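Viral structural protein 4 (PDB 6TZ0) binds GTP and probably acts as an NTPase cofactor of the viral RNA-dependent RNA polymerase during transcription in the cypovirus particle. Local coordinates at residues Y13-L18 / P318-N323; I43-Y48 / R199-R204; Q180-P185 / D195-S200. All coordinates share one frame; numbering follows the deposited sequence.

In the fold
The three contacts lie on one side of the chain's centre: interaction 1 joins helix 10-15 to the end of strand 313-319, interaction 2 helix 41-60 to helix 196-201, and interaction 3 strand 182-184 to the same helix. Interactions 2 and 3 share Arg199 and Ser200, their centres about 12 Å apart. Both are nested in the loop closed by interaction 1, whose centre lies about 20 Å from that of interaction 2 and about 17 Å from that of interaction 3. Leu18, outside the contact with 318-323, links segment 13-18 to the other two contacts, its CB 3.6 Å from Phe202 CD1 and its CD2 3.7 Å from Leu198 CD2. All lie away from the GTP sites around Lys359.

Interaction 1 of 3, residues Y13-L18 / P318-N323; sequences YEEYGL and PHKMMN
The outer methylenes of Lys320 lie against two consecutive side chains, Glu15 and Tyr16, where helix 10-15 gives way to a turn. Its CE is the main point of touch, 3.5 Å from Tyr16 CD1 and 3.7 Å from Glu15 CG, and rests in the notch between the two side chains, touching both. The approach to the ring is oblique. Lys320 leaves the backbone with CG opposite N (chi1 -175°) and runs extended as far as CE, then bends at the last torsion (chi4 -67°), which turns the ammonium to Met321 O while leaving it at long salt-bridge distance from Glu15. Glu15 is extended as well, and the two chains cross at about a right angle. The resulting salt bridge is long, Glu15 OE2 to Lys320 NZ being 3.7 Å, and is therefore probably a modest electrostatic attraction; the hydrogen bond from NZ to Met321 O, in its own segment, is weak at 3.3 Å. Asn323 stands at the margin, its ND2 4.4 Å from Glu15 OE2.

Further out, the phenol is fixed at its far end, where Tyr16 OH is hydrogen-bonded to Asp161, while the ring meets that of Phe159 and packs on Lys163 and Tyr164 of helix 162-166. On the other segment, His319 pairs through its backbone with Gly255, and its NE2 is hydrogen-bonded to Gln188 O. The turn behind Tyr16 is set by Gly17, whose positive phi of 87° accompanies bonds from Gly17 N to Glu14 O and from Leu18 N to Tyr13 O. This is a Schellman motif ending helix 10-15, and the contact joins that helix terminus to the loop leaving edge strand 313-319 of the four-stranded antiparallel sheet.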
loop_
_atom_site.group_PDB
_atom_site.type_symbol
_atom_site.label_atom_id
_atom_site.label_comp_id
_atom_site.label_asym_id
_atom_site.label_seq_id
_atom_site.Cartn_x
_atom_site.Cartn_y
_atom_site.Cartn_z
ATOM N N TYR B 13 28.440 17.040 -32.726
ATOM C CA TYR B 13 29.536 16.152 -33.076
ATOM C C TYR B 13 30.862 16.893 -33.130
ATOM O O TYR B 13 31.908 16.292 -32.872
ATOM C CB TYR B 13 29.246 15.456 -34.399
ATOM C CG TYR B 13 28.206 14.371 -34.289
ATOM C CD1 TYR B 13 28.554 13.088 -33.901
ATOM C CD2 TYR B 13 26.873 14.635 -34.550
ATOM C CE1 TYR B 13 27.608 12.100 -33.793
ATOM C CE2 TYR B 13 25.919 13.649 -34.442
ATOM C CZ TYR B 13 26.296 12.385 -34.068
ATOM O OH TYR B 13 25.352 11.401 -33.956
ATOM N N GLU B 14 30.843 18.191 -33.449
ATOM C CA GLU B 14 32.072 18.980 -33.400
ATOM C C GLU B 14 32.574 19.127 -31.975
ATOM O O GLU B 14 33.778 19.283 -31.748
ATOM C CB GLU B 14 31.853 20.362 -34.013
ATOM C CG GLU B 14 31.592 20.371 -35.498
ATOM C CD GLU B 14 31.536 21.766 -36.062
ATOM O OE1 GLU B 14 31.561 22.728 -35.269
ATOM O OE2 GLU B 14 31.483 21.904 -37.300
ATOM N N GLU B 15 31.657 19.109 -31.008
ATOM C CA GLU B 15 32.031 19.133 -29.597
ATOM C C GLU B 15 32.855 17.911 -29.204
ATOM O O GLU B 15 33.808 18.017 -28.426
ATOM C CB GLU B 15 30.763 19.222 -28.756
ATOM C CG GLU B 15 30.963 19.225 -27.271
ATOM C CD GLU B 15 29.646 19.271 -26.531
ATOM O OE1 GLU B 15 28.595 19.318 -27.205
ATOM O OE2 GLU B 15 29.656 19.247 -25.282
ATOM N N TYR B 16 32.517 16.744 -29.752
ATOM C CA TYR B 16 33.219 15.500 -29.454
ATOM C C TYR B 16 34.559 15.374 -30.168
ATOM O O TYR B 16 35.245 14.366 -29.974
ATOM C CB TYR B 16 32.326 14.319 -29.823
ATOM C CG TYR B 16 31.209 14.077 -28.847
ATOM C CD1 TYR B 16 31.366 14.364 -27.510
ATOM C CD2 TYR B 16 29.971 13.631 -29.277
ATOM C CE1 TYR B 16 30.344 14.162 -26.608
ATOM C CE2 TYR B 16 28.933 13.432 -28.382
ATOM C CZ TYR B 16 29.131 13.703 -27.047
ATOM O OH TYR B 16 28.119 13.513 -26.139
ATOM N N GLY B 17 34.953 16.360 -30.965
ATOM C CA GLY B 17 36.157 16.264 -31.754
ATOM C C GLY B 17 35.970 15.605 -33.097
ATOM O O GLY B 17 36.933 15.060 -33.643
ATOM N N LEU B 18 34.763 15.648 -33.653
ATOM C CA LEU B 18 34.407 14.915 -34.859
ATOM C C LEU B 18 33.916 15.903 -35.901
ATOM O O LEU B 18 32.966 16.648 -35.652
ATOM C CB LEU B 18 33.325 13.877 -34.565
ATOM C CG LEU B 18 33.616 12.496 -33.981
ATOM C CD1 LEU B 18 34.130 12.546 -32.580
ATOM C CD2 LEU B 18 32.316 11.765 -33.968
ATOM N N PRO B 318 44.912 20.051 -23.262
ATOM C CA PRO B 318 43.501 20.429 -23.388
ATOM C C PRO B 318 42.621 19.207 -23.582
ATOM O O PRO B 318 42.983 18.264 -24.289
ATOM C CB PRO B 318 43.485 21.327 -24.628
ATOM C CG PRO B 318 44.865 21.811 -24.757
ATOM C CD PRO B 318 45.733 20.694 -24.298
ATOM N N HIS B 319 41.460 19.225 -22.940
ATOM C CA HIS B 319 40.573 18.075 -22.950
ATOM C C HIS B 319 39.146 18.596 -22.954
ATOM O O HIS B 319 38.904 19.769 -22.683
ATOM C CB HIS B 319 40.851 17.168 -21.746
ATOM C CG HIS B 319 40.189 15.832 -21.828
ATOM N ND1 HIS B 319 40.666 14.814 -22.622
ATOM C CD2 HIS B 319 39.066 15.357 -21.243
ATOM C CE1 HIS B 319 39.878 13.761 -22.502
ATOM N NE2 HIS B 319 38.894 14.069 -21.680
ATOM N N LYS B 320 38.202 17.727 -23.301
ATOM C CA LYS B 320 36.796 18.104 -23.325
ATOM C C LYS B 320 36.265 18.347 -21.915
ATOM O O LYS B 320 36.647 17.658 -20.967
ATOM C CB LYS B 320 35.989 17.007 -24.010
ATOM C CG LYS B 320 34.544 17.334 -24.196
ATOM C CD LYS B 320 33.794 16.239 -24.869
ATOM C CE LYS B 320 32.352 16.636 -24.978
ATOM N NZ LYS B 320 31.719 16.703 -23.638
ATOM N N MET B 321 35.399 19.350 -21.774
ATOM C CA MET B 321 34.754 19.613 -20.496
ATOM C C MET B 321 33.760 18.528 -20.119
ATOM O O MET B 321 33.043 17.990 -20.963
ATOM C CB MET B 321 34.035 20.959 -20.513
ATOM C CG MET B 321 34.927 22.137 -20.261
ATOM S SD MET B 321 33.958 23.631 -20.070
ATOM C CE MET B 321 35.249 24.829 -19.770
ATOM N N MET B 322 33.712 18.230 -18.826
ATOM C CA MET B 322 32.747 17.297 -18.272
ATOM C C MET B 322 31.344 17.887 -18.290
ATOM O O MET B 322 31.149 19.095 -18.153
ATOM C CB MET B 322 33.121 16.950 -16.837
ATOM C CG MET B 322 34.444 16.253 -16.704
ATOM S SD MET B 322 34.860 15.829 -15.013
ATOM C CE MET B 322 35.379 17.421 -14.401
ATOM N N ASN B 323 30.371 17.023 -18.448
ATOM C CA ASN B 323 28.991 17.428 -18.336
ATOM C C ASN B 323 28.428 16.949 -17.008
ATOM O O ASN B 323 28.742 15.837 -16.575
ATOM C CB ASN B 323 28.150 16.857 -19.478
ATOM C CG ASN B 323 28.647 17.294 -20.832
ATOM O OD1 ASN B 323 29.086 16.476 -21.633
ATOM N ND2 ASN B 323 28.595 18.593 -21.091
#

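Interaction 2 of 3, residues I43-Y48 / R199-R204; sequences IRSIKY and RSYFKR
Ser45 OG and Tyr201 OH are hydrogen-bonded at 2.9 Å, and either hydroxyl could be the donor. This is the one polar link between the two segments. The serine oxygen comes to the edge of the phenol, near the ring plane, and Ser45 CB follows it to 3.4 Å from Tyr201 OH. With OG placed opposite its own backbone N (chi1 177°), Ser45 reaches out from helix 41-60 to the end of the tyrosine. Tyr201 bridges most of the gap: its CA–CB bond does not aim at the helix, but a chi1 of -74°, with CG opposite the carbonyl carbon, swings the ring across.

Beside the bond, Ile46 adds an apolar touch, its CB 4.5 Å from Tyr201 CE1 and oblique to the ring. On one ring face Ser200 OG stands 3.9 Å above the plane, offset toward the rim. The hydroxyl of buried Tyr201 thus has a polar partner in Ser45, with Ile46 alongside.

Thr42, one turn before Ile46, also packs on Tyr201 and on Ser200, while Ser45 touches Leu154. Helix 41-60 is thereby fastened to the C-terminal end of helix 196-201, just before the chain passes into strand 204-208, whose first residue, Arg204, pairs through its backbone with Thr225 and Ser227.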
loop_
_atom_site.group_PDB
_atom_site.type_symbol
_atom_site.label_atom_id
_atom_site.label_comp_id
_atom_site.label_asym_id
_atom_site.label_seq_id
_atom_site.Cartn_x
_atom_site.Cartn_y
_atom_site.Cartn_z
ATOM N N ILE B 43 29.183 8.407 -48.230
ATOM C CA ILE B 43 28.540 9.694 -48.472
ATOM C C ILE B 43 27.071 9.501 -48.828
ATOM O O ILE B 43 26.207 10.282 -48.410
ATOM C CB ILE B 43 29.314 10.450 -49.568
ATOM C CG1 ILE B 43 30.748 10.706 -49.109
ATOM C CG2 ILE B 43 28.644 11.748 -49.948
ATOM C CD1 ILE B 43 30.839 11.516 -47.842
ATOM N N ARG B 44 26.758 8.440 -49.569
ATOM C CA ARG B 44 25.360 8.146 -49.852
ATOM C C ARG B 44 24.646 7.598 -48.625
ATOM O O ARG B 44 23.462 7.894 -48.408
ATOM C CB ARG B 44 25.268 7.170 -51.024
ATOM C CG ARG B 44 25.688 7.796 -52.340
ATOM C CD ARG B 44 25.486 6.868 -53.518
ATOM N NE ARG B 44 26.459 5.784 -53.550
ATOM C CZ ARG B 44 26.152 4.505 -53.384
ATOM N NH1 ARG B 44 24.894 4.152 -53.172
ATOM N NH2 ARG B 44 27.099 3.582 -53.429
ATOM N N SER B 45 25.366 6.848 -47.791
ATOM C CA SER B 45 24.760 6.217 -46.625
ATOM C C SER B 45 24.352 7.239 -45.571
ATOM O O SER B 45 23.320 7.071 -44.905
ATOM C CB SER B 45 25.730 5.199 -46.034
ATOM O OG SER B 45 25.193 4.617 -44.867
ATOM N N ILE B 46 25.133 8.309 -45.409
ATOM C CA ILE B 46 24.768 9.290 -44.389
ATOM C C ILE B 46 23.545 10.109 -44.820
ATOM O O ILE B 46 22.698 10.464 -43.984
ATOM C CB ILE B 46 25.987 10.165 -44.019
ATOM C CG1 ILE B 46 25.695 10.998 -42.775
ATOM C CG2 ILE B 46 26.441 11.053 -45.158
ATOM C CD1 ILE B 46 26.913 11.614 -42.165
ATOM N N LYS B 47 23.377 10.343 -46.125
ATOM C CA LYS B 47 22.175 11.012 -46.611
ATOM C C LYS B 47 20.962 10.104 -46.478
ATOM O O LYS B 47 19.851 10.577 -46.192
ATOM C CB LYS B 47 22.365 11.432 -48.063
ATOM C CG LYS B 47 23.480 12.430 -48.280
ATOM C CD LYS B 47 23.598 12.801 -49.751
ATOM C CE LYS B 47 24.799 13.696 -50.012
ATOM N NZ LYS B 47 24.633 15.043 -49.402
ATOM N N TYR B 48 21.165 8.798 -46.672
ATOM C CA TYR B 48 20.083 7.836 -46.484
ATOM C C TYR B 48 19.617 7.816 -45.036
ATOM O O TYR B 48 18.410 7.784 -44.761
ATOM C CB TYR B 48 20.543 6.442 -46.901
ATOM C CG TYR B 48 20.830 6.272 -48.375
ATOM C CD1 TYR B 48 20.371 7.188 -49.312
ATOM C CD2 TYR B 48 21.566 5.190 -48.826
ATOM C CE1 TYR B 48 20.635 7.031 -50.649
ATOM C CE2 TYR B 48 21.838 5.025 -50.164
ATOM C CZ TYR B 48 21.366 5.947 -51.069
ATOM O OH TYR B 48 21.633 5.788 -52.405
ATOM N N ARG B 199 35.772 6.415 -38.445
ATOM C CA ARG B 199 36.826 6.589 -39.437
ATOM C C ARG B 199 36.238 6.830 -40.818
ATOM O O ARG B 199 36.787 7.611 -41.604
ATOM C CB ARG B 199 37.735 5.362 -39.470
ATOM C CG ARG B 199 38.984 5.518 -40.311
ATOM C CD ARG B 199 39.667 4.177 -40.504
ATOM N NE ARG B 199 40.150 3.600 -39.256
ATOM C CZ ARG B 199 41.350 3.844 -38.747
ATOM N NH1 ARG B 199 41.715 3.275 -37.608
ATOM N NH2 ARG B 199 42.188 4.650 -39.385
ATOM N N SER B 200 35.112 6.184 -41.123
ATOM C CA SER B 200 34.536 6.281 -42.457
ATOM C C SER B 200 33.758 7.573 -42.675
ATOM O O SER B 200 33.751 8.097 -43.792
ATOM C CB SER B 200 33.631 5.081 -42.718
ATOM O OG SER B 200 32.515 5.102 -41.854
ATOM N N TYR B 201 33.109 8.104 -41.643
ATOM C CA TYR B 201 32.231 9.258 -41.797
ATOM C C TYR B 201 32.876 10.576 -41.409
ATOM O O TYR B 201 32.489 11.616 -41.943
ATOM C CB TYR B 201 30.966 9.066 -40.961
ATOM C CG TYR B 201 29.991 8.073 -41.532
ATOM C CD1 TYR B 201 29.901 7.862 -42.893
ATOM C CD2 TYR B 201 29.209 7.295 -40.700
ATOM C CE1 TYR B 201 29.013 6.944 -43.408
ATOM C CE2 TYR B 201 28.328 6.373 -41.205
ATOM C CZ TYR B 201 28.237 6.199 -42.559
ATOM O OH TYR B 201 27.357 5.275 -43.069
ATOM N N PHE B 202 33.842 10.565 -40.505
ATOM C CA PHE B 202 34.400 11.789 -39.959
ATOM C C PHE B 202 35.871 11.925 -40.326
ATOM O O PHE B 202 36.509 10.983 -40.794
ATOM C CB PHE B 202 34.222 11.831 -38.438
ATOM C CG PHE B 202 32.798 11.984 -38.004
ATOM C CD1 PHE B 202 32.205 13.231 -37.977
ATOM C CD2 PHE B 202 32.045 10.884 -37.635
ATOM C CE1 PHE B 202 30.901 13.378 -37.583
ATOM C CE2 PHE B 202 30.734 11.030 -37.242
ATOM C CZ PHE B 202 30.165 12.278 -37.217
ATOM N N LYS B 203 36.403 13.124 -40.113
ATOM C CA LYS B 203 37.837 13.333 -40.239
ATOM C C LYS B 203 38.564 12.685 -39.071
ATOM O O LYS B 203 38.138 12.791 -37.920
ATOM C CB LYS B 203 38.162 14.821 -40.276
ATOM C CG LYS B 203 37.693 15.554 -41.499
ATOM C CD LYS B 203 38.111 17.000 -41.416
ATOM C CE LYS B 203 37.893 17.723 -42.722
ATOM N NZ LYS B 203 36.458 17.860 -43.035
ATOM N N ARG B 204 39.664 12.015 -39.366
ATOM C CA ARG B 204 40.448 11.384 -38.314
ATOM C C ARG B 204 41.424 12.397 -37.722
ATOM O O ARG B 204 42.168 13.032 -38.468
ATOM C CB ARG B 204 41.205 10.175 -38.856
ATOM C CG ARG B 204 42.047 9.456 -37.809
ATOM C CD ARG B 204 41.168 8.743 -36.792
ATOM N NE ARG B 204 41.922 8.178 -35.672
ATOM C CZ ARG B 204 42.417 6.946 -35.636
ATOM N NH1 ARG B 204 42.247 6.136 -36.666
ATOM N NH2 ARG B 204 43.084 6.523 -34.570
#

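Interaction 3 of 3, residues Q180-P185 / D195-S200; sequences QPHIIP and DTYLRS
The His182 imidazole has the Tyr197 ring on one face and the Asp195 carboxylate at its edge. Tyr197 CE2 stands 3.9 Å above the centre of the imidazole, and the two rings form a T-shaped (edge-to-face) pair with the tyrosine giving the edge, centroids 5.2 Å apart and planes at 75°. Asp195 comes from the opposite direction to His182, its carboxylate only 12° from the ring plane. Its OD2 is 3.1 Å from His182 CE1, a carbon, and no hydrogen bond joins the two side chains. OD2 is also 3.3 Å from Ile184 CG1. The branches of Ile184 and Leu198 meet tip to tip, CD1 to CD1 at 4.0 Å.

Asp195 occupies the N-cap position of helix 196-201. Its OD1 takes a bent bond (2.6 Å, 134° at the hydrogen) from Thr196 N, above the carboxylate plane, a local bond to the next residue that caps no later N-H of the helix. Strand 182-184, paired with strand 157-159, thus packs its His182 and Ile184 side on the first turn of the helix. Since the carboxylate faces a carbon of the imidazole, its attraction for the ring is probably electrostatic and would strengthen if the histidine were protonated.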
loop_
_atom_site.group_PDB
_atom_site.type_symbol
_atom_site.label_atom_id
_atom_site.label_comp_id
_atom_site.label_asym_id
_atom_site.label_seq_id
_atom_site.Cartn_x
_atom_site.Cartn_y
_atom_site.Cartn_z
ATOM N N GLN B 180 19.891 -4.724 -31.972
ATOM C CA GLN B 180 21.211 -4.740 -31.363
ATOM C C GLN B 180 21.973 -3.512 -31.840
ATOM O O GLN B 180 22.420 -3.479 -32.993
ATOM C CB GLN B 180 21.980 -6.004 -31.733
ATOM C CG GLN B 180 21.406 -7.299 -31.194
ATOM C CD GLN B 180 21.338 -7.319 -29.686
ATOM O OE1 GLN B 180 20.260 -7.410 -29.103
ATOM N NE2 GLN B 180 22.490 -7.193 -29.043
ATOM N N PRO B 181 22.137 -2.486 -31.014
ATOM C CA PRO B 181 22.817 -1.274 -31.466
ATOM C C PRO B 181 24.324 -1.463 -31.425
ATOM O O PRO B 181 24.847 -2.407 -30.836
ATOM C CB PRO B 181 22.367 -0.229 -30.448
ATOM C CG PRO B 181 22.204 -1.002 -29.215
ATOM C CD PRO B 181 21.698 -2.354 -29.619
ATOM N N HIS B 182 25.021 -0.533 -32.055
ATOM C CA HIS B 182 26.476 -0.524 -32.053
ATOM C C HIS B 182 26.936 0.572 -31.104
ATOM O O HIS B 182 26.828 1.758 -31.418
ATOM C CB HIS B 182 27.021 -0.299 -33.457
ATOM C CG HIS B 182 28.505 -0.436 -33.547
ATOM N ND1 HIS B 182 29.362 0.620 -33.332
ATOM C CD2 HIS B 182 29.286 -1.508 -33.811
ATOM C CE1 HIS B 182 30.608 0.205 -33.464
ATOM N NE2 HIS B 182 30.590 -1.081 -33.757
ATOM N N ILE B 183 27.453 0.177 -29.951
ATOM C CA ILE B 183 27.774 1.104 -28.876
ATOM C C ILE B 183 29.257 1.435 -28.933
ATOM O O ILE B 183 30.101 0.535 -28.915
ATOM C CB ILE B 183 27.386 0.506 -27.516
ATOM C CG1 ILE B 183 25.892 0.196 -27.520
ATOM C CG2 ILE B 183 27.722 1.464 -26.399
ATOM C CD1 ILE B 183 25.459 -0.694 -26.420
ATOM N N ILE B 184 29.576 2.721 -29.004
ATOM C CA ILE B 184 30.951 3.190 -29.136
ATOM C C ILE B 184 31.424 3.656 -27.767
ATOM O O ILE B 184 30.807 4.564 -27.193
ATOM C CB ILE B 184 31.059 4.324 -30.162
ATOM C CG1 ILE B 184 30.587 3.849 -31.525
ATOM C CG2 ILE B 184 32.475 4.826 -30.246
ATOM C CD1 ILE B 184 30.522 4.939 -32.537
ATOM N N PRO B 185 32.493 3.089 -27.215
ATOM C CA PRO B 185 32.950 3.509 -25.890
ATOM C C PRO B 185 33.644 4.861 -25.916
ATOM O O PRO B 185 34.205 5.285 -26.925
ATOM C CB PRO B 185 33.929 2.400 -25.494
ATOM C CG PRO B 185 34.428 1.878 -26.778
ATOM C CD PRO B 185 33.280 1.959 -27.732
ATOM N N ASP B 195 37.100 3.603 -34.500
ATOM C CA ASP B 195 35.948 2.819 -34.900
ATOM C C ASP B 195 35.757 2.911 -36.411
ATOM O O ASP B 195 36.227 3.844 -37.062
ATOM C CB ASP B 195 34.689 3.304 -34.186
ATOM C CG ASP B 195 33.546 2.317 -34.291
ATOM O OD1 ASP B 195 33.761 1.194 -34.786
ATOM O OD2 ASP B 195 32.418 2.677 -33.941
ATOM N N THR B 196 35.061 1.913 -36.961
ATOM C CA THR B 196 34.826 1.845 -38.399
ATOM C C THR B 196 33.976 3.011 -38.884
ATOM O O THR B 196 34.301 3.654 -39.890
ATOM C CB THR B 196 34.145 0.523 -38.737
ATOM O OG1 THR B 196 34.940 -0.556 -38.239
ATOM C CG2 THR B 196 33.992 0.364 -40.233
ATOM N N TYR B 197 32.899 3.321 -38.162
ATOM C CA TYR B 197 31.992 4.373 -38.595
ATOM C C TYR B 197 32.589 5.754 -38.384
ATOM O O TYR B 197 32.401 6.647 -39.215
ATOM C CB TYR B 197 30.672 4.254 -37.848
ATOM C CG TYR B 197 29.979 2.951 -38.097
ATOM C CD1 TYR B 197 29.318 2.714 -39.288
ATOM C CD2 TYR B 197 29.968 1.963 -37.131
ATOM C CE1 TYR B 197 28.679 1.519 -39.514
ATOM C CE2 TYR B 197 29.330 0.770 -37.344
ATOM C CZ TYR B 197 28.690 0.551 -38.536
ATOM O OH TYR B 197 28.053 -0.643 -38.748
ATOM N N LEU B 198 33.319 5.946 -37.287
ATOM C CA LEU B 198 33.939 7.235 -37.038
ATOM C C LEU B 198 35.149 7.475 -37.926
ATOM O O LEU B 198 35.520 8.632 -38.140
ATOM C CB LEU B 198 34.338 7.351 -35.568
ATOM C CG LEU B 198 33.192 7.212 -34.563
ATOM C CD1 LEU B 198 33.685 7.365 -33.136
ATOM C CD2 LEU B 198 32.070 8.178 -34.859
ATOM N N ARG B 199 35.772 6.415 -38.445
ATOM C CA ARG B 199 36.826 6.589 -39.437
ATOM C C ARG B 199 36.238 6.830 -40.818
ATOM O O ARG B 199 36.787 7.611 -41.604
ATOM C CB ARG B 199 37.735 5.362 -39.470
ATOM C CG ARG B 199 38.984 5.518 -40.311
ATOM C CD ARG B 199 39.667 4.177 -40.504
ATOM N NE ARG B 199 40.150 3.600 -39.256
ATOM C CZ ARG B 199 41.350 3.844 -38.747
ATOM N NH1 ARG B 199 41.715 3.275 -37.608
ATOM N NH2 ARG B 199 42.188 4.650 -39.385
ATOM N N SER B 200 35.112 6.184 -41.123
ATOM C CA SER B 200 34.536 6.281 -42.457
ATOM C C SER B 200 33.758 7.573 -42.675
ATOM O O SER B 200 33.751 8.097 -43.792
ATOM C CB SER B 200 33.631 5.081 -42.718
ATOM O OG SER B 200 32.515 5.102 -41.854
#